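Local coordinates for protein pullulanase (Bacillus acidopullulyticus, PDB 2WAN) that hydrolyses alpha-1,6-glucosidic linkages in pullulan and, probably, at the branch points of starch-derived polysaccharides, at residues V167-L172 against H218-S223; N345-S350 against I399-T404; I497-P502 against T528-E533; L842-S847 against V852-K857; M871-P874 against S878-L881. All coordinates share one frame; numbering follows the deposited sequence. Where two conformers were deposited one is given.

Contact 1 (V167-L172 against H218-S223)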
# COMPACT_ATOMS: atom_id res chain seq x y z
N VAL A 167 -8.32 31.83 9.50
CA VAL A 167 -9.44 31.96 8.59
C VAL A 167 -10.23 33.21 8.92
O VAL A 167 -10.61 33.43 10.09
CB VAL A 167 -10.37 30.73 8.67
CG1 VAL A 167 -11.65 30.96 7.85
CG2 VAL A 167 -9.64 29.44 8.24
N LEU A 168 -10.49 34.03 7.90
CA LEU A 168 -11.35 35.20 8.03
C LEU A 168 -12.80 34.75 8.19
O LEU A 168 -13.36 34.08 7.31
CB LEU A 168 -11.20 36.12 6.82
CG LEU A 168 -12.07 37.38 6.75
CD1 LEU A 168 -11.65 38.38 7.78
CD2 LEU A 168 -11.97 37.99 5.37
N VAL A 169 -13.39 35.09 9.33
CA VAL A 169 -14.76 34.69 9.64
C VAL A 169 -15.65 35.89 9.86
O VAL A 169 -15.20 36.92 10.37
CB VAL A 169 -14.82 33.75 10.87
CG1 VAL A 169 -14.14 32.45 10.56
CG2 VAL A 169 -14.18 34.41 12.08
N GLY A 170 -16.92 35.75 9.50
CA GLY A 170 -17.91 36.82 9.72
C GLY A 170 -19.05 36.73 8.75
O GLY A 170 -19.26 35.68 8.12
N ASP A 171 -19.80 37.82 8.61
CA ASP A 171 -20.94 37.87 7.69
C ASP A 171 -20.53 38.33 6.28
O ASP A 171 -21.38 38.60 5.41
CB ASP A 171 -22.08 38.72 8.26
CG ASP A 171 -21.68 40.16 8.54
OD1 ASP A 171 -20.58 40.58 8.15
OD2 ASP A 171 -22.48 40.88 9.17
N LEU A 172 -19.22 38.41 6.07
CA LEU A 172 -18.64 38.74 4.77
C LEU A 172 -18.15 37.49 4.03
O LEU A 172 -17.59 37.60 2.94
CB LEU A 172 -17.48 39.73 4.93
CG LEU A 172 -16.51 39.66 6.11
CD1 LEU A 172 -15.85 38.30 6.29
CD2 LEU A 172 -15.45 40.73 5.95
N HIS A 218 -9.43 26.12 12.65
CA HIS A 218 -10.75 25.61 12.26
C HIS A 218 -11.78 25.51 13.40
O HIS A 218 -12.74 24.75 13.30
CB HIS A 218 -10.64 24.26 11.52
CG HIS A 218 -10.01 24.36 10.17
ND1 HIS A 218 -9.25 23.34 9.63
CD2 HIS A 218 -10.01 25.35 9.25
CE1 HIS A 218 -8.82 23.70 8.44
NE2 HIS A 218 -9.27 24.92 8.18
N SER A 219 -11.58 26.27 14.48
CA SER A 219 -12.58 26.33 15.54
C SER A 219 -12.74 27.73 16.13
O SER A 219 -12.06 28.67 15.71
CB SER A 219 -12.29 25.32 16.66
OG SER A 219 -11.13 25.67 17.38
N TRP A 220 -13.67 27.85 17.08
CA TRP A 220 -13.91 29.10 17.79
C TRP A 220 -13.15 29.13 19.11
O TRP A 220 -13.32 30.06 19.92
CB TRP A 220 -15.41 29.29 18.04
CG TRP A 220 -16.20 29.60 16.81
CD1 TRP A 220 -17.16 28.81 16.22
CD2 TRP A 220 -16.14 30.80 16.02
NE1 TRP A 220 -17.69 29.44 15.12
CE2 TRP A 220 -17.07 30.66 14.97
CE3 TRP A 220 -15.38 31.97 16.09
CZ2 TRP A 220 -17.28 31.65 14.01
CZ3 TRP A 220 -15.57 32.96 15.13
CH2 TRP A 220 -16.52 32.80 14.11
N ASN A 221 -12.32 28.12 19.35
CA ASN A 221 -11.52 28.06 20.57
C ASN A 221 -10.72 29.35 20.74
O ASN A 221 -10.70 29.96 21.81
CB ASN A 221 -10.58 26.86 20.52
CG ASN A 221 -10.50 26.12 21.84
OD1 ASN A 221 -10.14 26.69 22.88
ND2 ASN A 221 -10.84 24.84 21.81
N THR A 222 -10.07 29.77 19.65
CA THR A 222 -9.28 30.99 19.63
C THR A 222 -9.61 31.81 18.40
O THR A 222 -9.41 31.37 17.26
CB THR A 222 -7.78 30.65 19.67
OG1 THR A 222 -7.50 29.88 20.84
CG2 THR A 222 -6.93 31.92 19.70
N SER A 223 -10.13 33.02 18.63
CA SER A 223 -10.31 33.99 17.57
C SER A 223 -9.86 35.37 18.03
O SER A 223 -9.88 35.67 19.24
CB SER A 223 -11.77 34.03 17.08
OG SER A 223 -12.64 34.47 18.10
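The indole of Trp220 and the imidazole of His218 each take one valine methyl obliquely. Val169 CG2 sits against the six-membered end of the indole, 3.5 Å from Trp220 CH2. Val169 CB follows behind at 3.8 Å from Trp220 CH2, and the two side chains approach from opposite directions. Two residues earlier in the loop, the imidazole is reached by Val167 CG2, at 4.2 Å from His218 CD2. Trp220 CG stands anti to the carbonyl carbon (chi1 -71°), and from there the ring spans the gap back to the strand.

The arrangement belongs to the X25 domain: strand 166-170 is an outer strand of a three-stranded antiparallel sheet, and the loop joining the other two strands, 208-216 and 223-233, folds over it. Pro184 also touches the indole.

What joins the two segments therefore rests on van der Waals contact, with no polar bond between them: two buried valines covered by rings near the protein surface. A directional bond comes from outside the pair, His218 NE2 to Asp187 OD1, which should limit how far the His218 ring can turn.

Contact 2 (N345-S350 against I399-T404)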
# COMPACT_ATOMS: atom_id res chain seq x y z
N ASN A 345 35.66 -14.69 0.94
CA ASN A 345 35.67 -15.89 0.11
C ASN A 345 35.03 -17.10 0.79
O ASN A 345 35.21 -18.25 0.36
CB ASN A 345 37.10 -16.19 -0.36
CG ASN A 345 38.02 -16.60 0.77
OD1 ASN A 345 37.60 -16.72 1.92
ND2 ASN A 345 39.29 -16.82 0.44
N SER A 346 34.29 -16.84 1.87
CA SER A 346 33.52 -17.86 2.57
C SER A 346 32.31 -17.23 3.24
O SER A 346 32.25 -16.03 3.47
CB SER A 346 34.37 -18.61 3.61
OG SER A 346 34.52 -17.86 4.81
N GLU A 347 31.34 -18.07 3.54
CA GLU A 347 30.10 -17.61 4.14
C GLU A 347 30.24 -17.14 5.60
O GLU A 347 29.53 -16.23 6.02
CB GLU A 347 29.06 -18.72 4.00
CG GLU A 347 27.62 -18.31 4.29
CD GLU A 347 26.61 -19.33 3.79
OE1 GLU A 347 26.97 -20.52 3.63
OE2 GLU A 347 25.46 -18.95 3.56
N LYS A 348 31.15 -17.75 6.38
CA LYS A 348 31.29 -17.45 7.81
C LYS A 348 32.69 -16.99 8.25
O LYS A 348 32.86 -16.49 9.37
CB LYS A 348 30.87 -18.65 8.66
CG LYS A 348 29.38 -18.78 8.93
CD LYS A 348 29.09 -20.07 9.71
CE LYS A 348 27.69 -20.07 10.32
NZ LYS A 348 27.61 -19.25 11.55
N GLY A 349 33.68 -17.16 7.38
CA GLY A 349 35.08 -16.86 7.73
C GLY A 349 35.39 -15.38 7.75
O GLY A 349 34.56 -14.56 7.33
N SER A 350 36.59 -15.04 8.21
CA SER A 350 36.99 -13.64 8.34
C SER A 350 37.18 -12.95 6.98
O SER A 350 37.27 -13.60 5.92
CB SER A 350 38.26 -13.54 9.19
OG SER A 350 39.32 -14.28 8.60
N ILE A 399 22.15 -13.96 -0.54
CA ILE A 399 22.70 -13.71 0.80
C ILE A 399 23.37 -14.95 1.41
O ILE A 399 23.15 -16.08 0.96
CB ILE A 399 21.60 -13.24 1.79
CG1 ILE A 399 20.39 -14.20 1.74
CG2 ILE A 399 21.21 -11.78 1.54
CD1 ILE A 399 19.32 -13.97 2.88
N SER A 400 24.18 -14.73 2.44
CA SER A 400 24.56 -15.83 3.32
C SER A 400 23.31 -16.21 4.10
O SER A 400 22.33 -15.44 4.11
CB SER A 400 25.64 -15.37 4.29
OG SER A 400 25.16 -14.30 5.08
N VAL A 401 23.34 -17.37 4.76
CA VAL A 401 22.24 -17.79 5.65
C VAL A 401 21.99 -16.67 6.65
O VAL A 401 22.94 -16.14 7.26
CB VAL A 401 22.57 -19.12 6.37
CG1 VAL A 401 21.43 -19.54 7.31
CG2 VAL A 401 22.81 -20.22 5.35
N ASN A 402 20.71 -16.28 6.80
CA ASN A 402 20.31 -15.19 7.73
C ASN A 402 20.82 -13.79 7.38
O ASN A 402 20.76 -12.86 8.21
CB ASN A 402 20.65 -15.53 9.19
CG ASN A 402 19.73 -16.59 9.78
OD1 ASN A 402 20.15 -17.41 10.62
ND2 ASN A 402 18.46 -16.56 9.39
N ALA A 403 21.33 -13.63 6.15
CA ALA A 403 21.74 -12.32 5.64
C ALA A 403 22.78 -11.61 6.50
O ALA A 403 22.68 -10.39 6.74
CB ALA A 403 20.50 -11.41 5.37
N THR A 404 23.78 -12.37 6.96
CA THR A 404 24.92 -11.76 7.62
C THR A 404 25.74 -10.98 6.57
O THR A 404 26.44 -10.01 6.90
CB THR A 404 25.82 -12.81 8.30
OG1 THR A 404 26.29 -13.75 7.33
CG2 THR A 404 25.03 -13.57 9.39
O HOH W 1 24.63 -18.61 1.02
O HOH W 2 27.87 -15.70 8.02
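Glu347 stretches from a loop of the carbohydrate-binding module 48 domain, the one between strands 338-344 and 353-359, to Ser400 and Val401. Its own loop is tightened by an ST motif, in which Ser346 OG accepts from Gly349 N. From CB the glutamate runs out almost straight: CG is anti to the backbone N (chi1 -166°) and the chain stays extended beyond it. CG passes alongside the serine, 3.5 Å from Ser400 CB. Tyr377 of strand 377-383 packs against both of these side chains. CD lies further on, 3.9 Å from Val401 N, and beyond it the two oxygens have different tasks. OE2 accepts from Val401 N at 2.9 Å, on the anti side of the carboxylate and 28° out of its plane, with an N-H...O angle of 153°. The same oxygen rests 3.4 Å from the methyl Val401 CG2. A water bound to Ile399 O gives OE2 a second hydrogen, so this atom is gripped from the backbone both directly and through solvent. OE1 instead comes close to Glu526 OE1, a like-charged neighbour that may raise the proton affinity of the pair.

A second link runs from the glutamate's backbone. Another water donates to Glu347 O at 2.7 Å and is hydrogen-bonded to Thr404 OG1. That hydroxyl is also tied back into its own loop, where Ser400 OG and Thr404 OG1 are hydrogen-bonded at 2.6 Å.

Contact 3 (I497-P502 against T528-E533)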
# COMPACT_ATOMS: atom_id res chain seq x y z
N ILE A 497 11.93 -15.34 10.60
CA ILE A 497 12.31 -16.74 10.58
C ILE A 497 13.84 -16.85 10.51
O ILE A 497 14.47 -16.28 9.61
CB ILE A 497 11.65 -17.52 9.40
CG1 ILE A 497 10.11 -17.49 9.54
CG2 ILE A 497 12.24 -18.97 9.29
CD1 ILE A 497 9.36 -18.24 8.42
N ASP A 498 14.41 -17.54 11.49
CA ASP A 498 15.82 -17.90 11.48
C ASP A 498 15.97 -19.02 10.45
O ASP A 498 15.36 -20.06 10.60
CB ASP A 498 16.23 -18.36 12.89
CG ASP A 498 17.66 -18.90 12.99
OD1 ASP A 498 18.35 -19.17 11.98
OD2 ASP A 498 18.09 -19.08 14.14
N GLU A 499 16.76 -18.79 9.41
CA GLU A 499 16.93 -19.78 8.33
C GLU A 499 17.58 -21.09 8.75
O GLU A 499 17.55 -22.06 7.98
CB GLU A 499 17.66 -19.17 7.14
CG GLU A 499 16.80 -18.14 6.38
CD GLU A 499 17.52 -17.51 5.19
OE1 GLU A 499 18.77 -17.61 5.08
OE2 GLU A 499 16.82 -16.88 4.35
N THR A 500 18.18 -21.12 9.94
CA THR A 500 18.69 -22.39 10.47
C THR A 500 17.58 -23.18 11.16
O THR A 500 17.77 -24.35 11.51
CB THR A 500 19.89 -22.22 11.47
OG1 THR A 500 19.44 -21.58 12.67
CG2 THR A 500 21.01 -21.41 10.85
N GLN A 501 16.43 -22.51 11.37
CA GLN A 501 15.24 -23.14 11.94
C GLN A 501 14.05 -22.83 11.04
O GLN A 501 13.13 -22.10 11.43
CB GLN A 501 15.01 -22.64 13.37
CG GLN A 501 16.09 -23.07 14.35
CD GLN A 501 15.99 -22.36 15.68
OE1 GLN A 501 15.17 -21.45 15.85
NE2 GLN A 501 16.82 -22.76 16.63
N PRO A 502 14.07 -23.38 9.81
CA PRO A 502 13.14 -22.88 8.78
C PRO A 502 11.69 -23.32 8.91
O PRO A 502 10.86 -22.94 8.08
CB PRO A 502 13.74 -23.43 7.49
CG PRO A 502 14.37 -24.73 7.90
CD PRO A 502 14.89 -24.50 9.30
N THR A 528 22.07 -20.14 -4.17
CA THR A 528 21.05 -19.70 -5.10
C THR A 528 19.88 -20.66 -5.28
O THR A 528 19.05 -20.44 -6.16
CB THR A 528 21.64 -19.38 -6.48
OG1 THR A 528 22.24 -20.57 -7.02
CG2 THR A 528 22.68 -18.29 -6.37
N ALA A 529 19.79 -21.73 -4.49
CA ALA A 529 18.64 -22.65 -4.60
C ALA A 529 17.32 -21.90 -4.43
O ALA A 529 16.34 -22.20 -5.10
CB ALA A 529 18.72 -23.79 -3.59
N ARG A 530 17.30 -20.91 -3.53
CA ARG A 530 16.07 -20.13 -3.31
C ARG A 530 15.62 -19.39 -4.57
O ARG A 530 14.41 -19.22 -4.79
CB ARG A 530 16.26 -19.16 -2.17
CG ARG A 530 17.37 -18.13 -2.42
CD ARG A 530 17.51 -17.24 -1.21
NE ARG A 530 18.19 -17.87 -0.06
CZ ARG A 530 18.06 -17.46 1.20
NH1 ARG A 530 17.22 -16.47 1.53
NH2 ARG A 530 18.78 -18.05 2.14
N ILE A 531 16.58 -18.97 -5.39
CA ILE A 531 16.29 -18.25 -6.64
C ILE A 531 15.69 -19.23 -7.66
O ILE A 531 14.60 -18.99 -8.18
CB ILE A 531 17.53 -17.54 -7.20
CG1 ILE A 531 18.07 -16.53 -6.17
CG2 ILE A 531 17.20 -16.85 -8.55
CD1 ILE A 531 19.30 -15.71 -6.67
N THR A 532 16.41 -20.33 -7.91
CA THR A 532 15.97 -21.32 -8.88
C THR A 532 14.59 -21.90 -8.52
O THR A 532 13.73 -22.06 -9.39
CB THR A 532 17.00 -22.45 -8.99
OG1 THR A 532 18.24 -21.86 -9.40
CG2 THR A 532 16.55 -23.50 -10.03
N GLU A 533 14.39 -22.19 -7.23
CA GLU A 533 13.15 -22.85 -6.82
C GLU A 533 11.94 -21.95 -6.92
O GLU A 533 10.88 -22.43 -7.29
CB GLU A 533 13.28 -23.48 -5.42
CG GLU A 533 14.28 -24.68 -5.48
CD GLU A 533 14.72 -25.19 -4.12
OE1 GLU A 533 14.11 -24.80 -3.10
OE2 GLU A 533 15.69 -26.00 -4.06
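Glu499 and Arg530 reach each other through one straight and one bent side chain. The glutamate places CG anti to its carbonyl carbon and then runs fully extended, while the arginine starts with CG between the backbone N and carbonyl carbon and bends at chi3 (75°), coming in from the opposite direction. The backbones can thus stay far apart, 11.7 Å from Glu499 CA to Arg530 CA, and the two charged ends still meet.

The salt bridge is end-on and bidentate. Arg530 NH2 donates to Glu499 OE1 at 3.0 Å in a nearly straight bond (165°), with the oxygen in the guanidinium plane. Arg530 NH1 donates to Glu499 OE2 at 2.9 Å, less straight, and here the carboxylate is met on its syn side. The two flat groups are not coplanar: their planes stand 55° apart, and OE1 is approached from above the carboxylate plane.

Arg530 lies in the first turn of helix 529-543, which forms part of the connection between the parallel strands 485-488 and 547-552 of the catalytic (beta/alpha)8 barrel. The bridge ties this helix to a long excursion from the same barrel connection. Glu493 forms a second salt bridge with NH1. Pro525 O accepts from NH2, and Pro517 O shares NH1 with the two glutamates.

Glu499 itself sits in a type I turn from Asp498 to Gln501. An Asx turn stiffens it: Asp498 OD1 accepts from Thr500 N at 2.8 Å and from Thr500 OG1 at 2.7 Å, both from the same face of the carboxylate.

Contact 4 (L842-S847 against V852-K857)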
# COMPACT_ATOMS: atom_id res chain seq x y z
N LEU A 842 -25.94 -3.03 -17.87
CA LEU A 842 -26.41 -3.62 -16.60
C LEU A 842 -27.58 -2.82 -16.04
O LEU A 842 -27.49 -1.59 -15.85
CB LEU A 842 -25.27 -3.73 -15.57
CG LEU A 842 -25.51 -4.48 -14.24
CD1 LEU A 842 -24.17 -4.88 -13.58
CD2 LEU A 842 -26.34 -3.68 -13.23
N THR A 843 -28.68 -3.52 -15.78
CA THR A 843 -29.88 -2.92 -15.21
C THR A 843 -30.33 -3.74 -13.99
O THR A 843 -30.40 -4.97 -14.09
CB THR A 843 -31.01 -2.88 -16.28
OG1 THR A 843 -30.55 -2.19 -17.46
CG2 THR A 843 -32.27 -2.19 -15.75
N PHE A 844 -30.66 -3.08 -12.89
CA PHE A 844 -31.28 -3.77 -11.77
C PHE A 844 -32.77 -3.99 -12.04
O PHE A 844 -33.44 -3.10 -12.59
CB PHE A 844 -31.05 -3.00 -10.46
CG PHE A 844 -29.63 -3.07 -9.99
CD1 PHE A 844 -29.15 -4.24 -9.39
CD2 PHE A 844 -28.76 -2.00 -10.18
CE1 PHE A 844 -27.84 -4.34 -8.98
CE2 PHE A 844 -27.41 -2.08 -9.77
CZ PHE A 844 -26.94 -3.25 -9.16
N LEU A 845 -33.26 -5.17 -11.68
CA LEU A 845 -34.66 -5.56 -11.87
C LEU A 845 -35.40 -5.47 -10.55
O LEU A 845 -34.84 -5.79 -9.48
CB LEU A 845 -34.74 -6.99 -12.41
CG LEU A 845 -34.01 -7.33 -13.72
CD1 LEU A 845 -34.20 -8.80 -14.12
CD2 LEU A 845 -34.47 -6.41 -14.86
N GLU A 846 -36.67 -5.06 -10.60
CA GLU A 846 -37.49 -5.03 -9.39
C GLU A 846 -37.57 -6.43 -8.79
O GLU A 846 -37.83 -7.41 -9.51
CB GLU A 846 -38.90 -4.49 -9.69
CG GLU A 846 -39.84 -4.45 -8.48
CD GLU A 846 -39.62 -3.25 -7.57
OE1 GLU A 846 -38.96 -2.27 -8.00
OE2 GLU A 846 -40.12 -3.29 -6.42
N SER A 847 -37.29 -6.54 -7.50
CA SER A 847 -37.31 -7.85 -6.83
C SER A 847 -37.80 -7.68 -5.38
O SER A 847 -37.90 -6.56 -4.88
CB SER A 847 -35.92 -8.49 -6.89
OG SER A 847 -34.98 -7.75 -6.12
N VAL A 852 -31.37 -8.88 -4.42
CA VAL A 852 -30.75 -8.08 -5.47
C VAL A 852 -30.81 -8.89 -6.76
O VAL A 852 -30.34 -10.04 -6.81
CB VAL A 852 -29.27 -7.73 -5.13
CG1 VAL A 852 -28.57 -7.06 -6.31
CG2 VAL A 852 -29.20 -6.80 -3.93
N ALA A 853 -31.40 -8.29 -7.79
CA ALA A 853 -31.51 -8.93 -9.11
C ALA A 853 -31.09 -7.98 -10.20
O ALA A 853 -31.47 -6.82 -10.18
CB ALA A 853 -32.95 -9.38 -9.37
N PHE A 854 -30.29 -8.48 -11.14
CA PHE A 854 -29.85 -7.63 -12.26
C PHE A 854 -29.77 -8.38 -13.57
O PHE A 854 -29.72 -9.62 -13.58
CB PHE A 854 -28.52 -6.92 -11.96
CG PHE A 854 -27.37 -7.84 -11.68
CD1 PHE A 854 -26.52 -8.27 -12.70
CD2 PHE A 854 -27.13 -8.29 -10.37
CE1 PHE A 854 -25.45 -9.12 -12.43
CE2 PHE A 854 -26.06 -9.14 -10.09
CZ PHE A 854 -25.21 -9.55 -11.11
N GLU A 855 -29.74 -7.62 -14.66
CA GLU A 855 -29.66 -8.19 -16.00
C GLU A 855 -28.49 -7.57 -16.74
O GLU A 855 -28.29 -6.34 -16.70
CB GLU A 855 -30.97 -7.93 -16.76
CG GLU A 855 -31.03 -8.64 -18.11
CD GLU A 855 -32.33 -8.34 -18.88
OE1 GLU A 855 -33.13 -7.47 -18.44
OE2 GLU A 855 -32.56 -8.99 -19.91
N LEU A 856 -27.73 -8.44 -17.41
CA LEU A 856 -26.59 -8.06 -18.26
C LEU A 856 -27.10 -8.23 -19.67
O LEU A 856 -27.36 -9.36 -20.12
CB LEU A 856 -25.37 -8.96 -17.97
CG LEU A 856 -24.92 -9.00 -16.50
CD1 LEU A 856 -23.77 -9.99 -16.27
CD2 LEU A 856 -24.52 -7.61 -16.00
N LYS A 857 -27.29 -7.11 -20.38
CA LYS A 857 -27.98 -7.14 -21.67
C LYS A 857 -27.04 -6.96 -22.86
O LYS A 857 -25.92 -6.51 -22.69
CB LYS A 857 -29.02 -6.02 -21.74
CG LYS A 857 -30.05 -6.08 -20.60
CD LYS A 857 -30.79 -4.74 -20.51
CE LYS A 857 -29.83 -3.63 -20.08
NZ LYS A 857 -30.30 -2.24 -20.38
O HOH W 3 -33.18 -5.99 -7.38
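Leu842, Phe844, Phe854 and Leu856 share one face of an antiparallel beta hairpin, strands 842-844 and 852-856 of the C-terminal all-beta domain. Leu842 and Leu856, a non-hydrogen-bonded pair, lie side by side and point the same way, with Leu842 CD1 3.7 Å from Leu856 CD2. Leu842 also sends its other methyl along its own strand, CD2 sitting 4.0 Å above the plane of the Phe844 ring, toward the rim. That ring leans across to the partner strand: Phe844 CD1 comes to 3.8 Å from Phe854 CB, and its CE1 meets Val852 CG1. The Phe854 ring does otherwise. With its CG between the backbone N and carbonyl carbon (chi1 60°), it turns away from the first strand, toward Val870 and Val714. Helix 707-714 packs on this same apolar face, and its Lys711 makes a cation-pi contact with the Phe844 ring.

Thr843 and Glu855 form the hydrogen-bonded pair and point to the other face. Thr843 N donates to Glu855 O and Glu855 N returns the bond to Thr843 O at 2.8 Å. Lys857 curls round to Thr843 OG1, but this bond from NZ is weak and doubtful, resting on one of two conformers of Thr843.

Toward the turn a further backbone bond runs from Leu845 N to Ala853 O at 2.9 Å. Beyond it a water takes over the bridging. It donates to Leu845 O, accepts from Ala853 N at 2.9 Å and is hydrogen-bonded to Ser847 OG, a hydroxyl also bonded to Thr851 OG1.

Contact 5 (M871-P874 against S878-L881)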
# COMPACT_ATOMS: atom_id res chain seq x y z
N MET A 871 -29.80 -13.28 -9.62
CA MET A 871 -30.50 -12.82 -8.40
C MET A 871 -29.93 -13.48 -7.16
O MET A 871 -29.82 -14.72 -7.11
CB MET A 871 -32.01 -13.10 -8.49
CG MET A 871 -32.75 -12.70 -7.21
SD MET A 871 -34.52 -12.77 -7.51
CE MET A 871 -35.11 -12.92 -5.81
N TYR A 872 -29.57 -12.66 -6.17
CA TYR A 872 -29.10 -13.15 -4.87
C TYR A 872 -30.29 -13.15 -3.92
O TYR A 872 -30.93 -12.11 -3.74
CB TYR A 872 -28.02 -12.24 -4.29
CG TYR A 872 -26.90 -11.86 -5.24
CD1 TYR A 872 -26.15 -12.83 -5.89
CD2 TYR A 872 -26.58 -10.52 -5.44
CE1 TYR A 872 -25.10 -12.45 -6.77
CE2 TYR A 872 -25.56 -10.15 -6.31
CZ TYR A 872 -24.83 -11.12 -6.97
OH TYR A 872 -23.82 -10.72 -7.81
N ASN A 873 -30.57 -14.31 -3.34
CA ASN A 873 -31.62 -14.44 -2.30
C ASN A 873 -31.04 -14.92 -0.97
O ASN A 873 -30.93 -16.14 -0.76
CB ASN A 873 -32.73 -15.40 -2.73
CG ASN A 873 -33.78 -15.56 -1.64
OD1 ASN A 873 -33.93 -14.66 -0.82
ND2 ASN A 873 -34.45 -16.69 -1.60
N PRO A 874 -30.70 -13.99 -0.06
CA PRO A 874 -30.13 -14.36 1.24
C PRO A 874 -31.16 -14.82 2.27
O PRO A 874 -30.79 -15.28 3.35
CB PRO A 874 -29.49 -13.06 1.72
CG PRO A 874 -30.31 -11.99 1.08
CD PRO A 874 -30.67 -12.53 -0.27
N SER A 878 -37.98 -19.08 -0.01
CA SER A 878 -37.88 -18.87 -1.45
C SER A 878 -38.52 -17.54 -1.81
O SER A 878 -39.43 -17.07 -1.11
CB SER A 878 -38.52 -20.01 -2.24
OG SER A 878 -39.93 -20.04 -2.01
N GLN A 879 -38.06 -16.94 -2.90
CA GLN A 879 -38.53 -15.65 -3.35
C GLN A 879 -38.76 -15.71 -4.85
O GLN A 879 -38.09 -16.46 -5.55
CB GLN A 879 -37.52 -14.57 -3.02
CG GLN A 879 -37.17 -14.45 -1.54
CD GLN A 879 -38.30 -13.86 -0.73
OE1 GLN A 879 -38.93 -12.89 -1.13
NE2 GLN A 879 -38.55 -14.43 0.44
N THR A 880 -39.71 -14.93 -5.34
CA THR A 880 -40.04 -14.98 -6.75
C THR A 880 -39.58 -13.73 -7.48
O THR A 880 -39.52 -12.65 -6.91
CB THR A 880 -41.55 -15.19 -6.98
OG1 THR A 880 -42.27 -14.08 -6.43
CG2 THR A 880 -42.01 -16.47 -6.28
N LEU A 881 -39.22 -13.92 -8.75
CA LEU A 881 -38.77 -12.83 -9.60
C LEU A 881 -39.62 -12.75 -10.86
O LEU A 881 -39.77 -13.73 -11.56
CB LEU A 881 -37.30 -13.07 -10.00
CG LEU A 881 -36.73 -12.03 -10.97
CD1 LEU A 881 -36.57 -10.69 -10.28
CD2 LEU A 881 -35.38 -12.50 -11.47
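Met871 and Leu881 make the tight end of this contact, where two strands of the all-beta domain face each other without pairing. Strands 871-873 and 879-881 run nearly antiparallel (165°) but 9.2 Å apart, and side chains fill the gap. Met871 reaches out fully extended, CG anti to the backbone N, and slides past Leu881 in the opposite direction. Its SD lies 3.7 Å from Leu881 CB and 4.0 Å from Leu881 CD1, while Met871 CE lies 4.0 Å from Gln879 CB. Ala853 and Val911 close in on the same methionine.

Two residues along, Asn873 and Gln879 cross at about a right angle. The aliphatic part of the glutamine does the touching: Gln879 CG lies 3.3 Å from Asn873 OD1 and 3.5 Å from Asn873 ND2, and the chain then bends at chi2, leading its amide away. Beyond this the packing thins toward solvent. Ser878 makes only a grazing approach, Asn873 ND2 to Ser878 CA at 4.1 Å, and Ser878 OG is hydrogen-bonded to a glycerol, probably from the crystallisation liquor.

The buried Asn873 amide is satisfied from outside the pair: ND2 donates to the carbonyls of Thr877 and Pro912, and OD1 accepts from Asn875 ND2. Across the gap itself the attraction is van der Waals, whereas the asparagine's bonds to Asn875 and Thr877 probably restrain the short connection between the strands, and its bond to Pro912 reaches outside it.

Overall arrangement
The five contacts fall into two close pairs and one outlier. Contact 1, a light, partly buried van der Waals contact near the surface, lies about 50 Å or more, centre to centre, from every other. Contacts 2 and 3 adjoin: the water-linked, partly buried loops near the carbohydrate-binding module and the buried salt bridge of the catalytic barrel touch through Asn402 N and Glu499 OE1 (2.9 Å), a probable hydrogen bond. Contacts 4 and 5 share a sheet, strand 852-856 lying beside strand 868-873 with Val852 O 2.8 Å from Tyr872 N. There contact 4 is backbone pairing within a sheet, whereas contact 5 is side-chain packing between strands that do not pair.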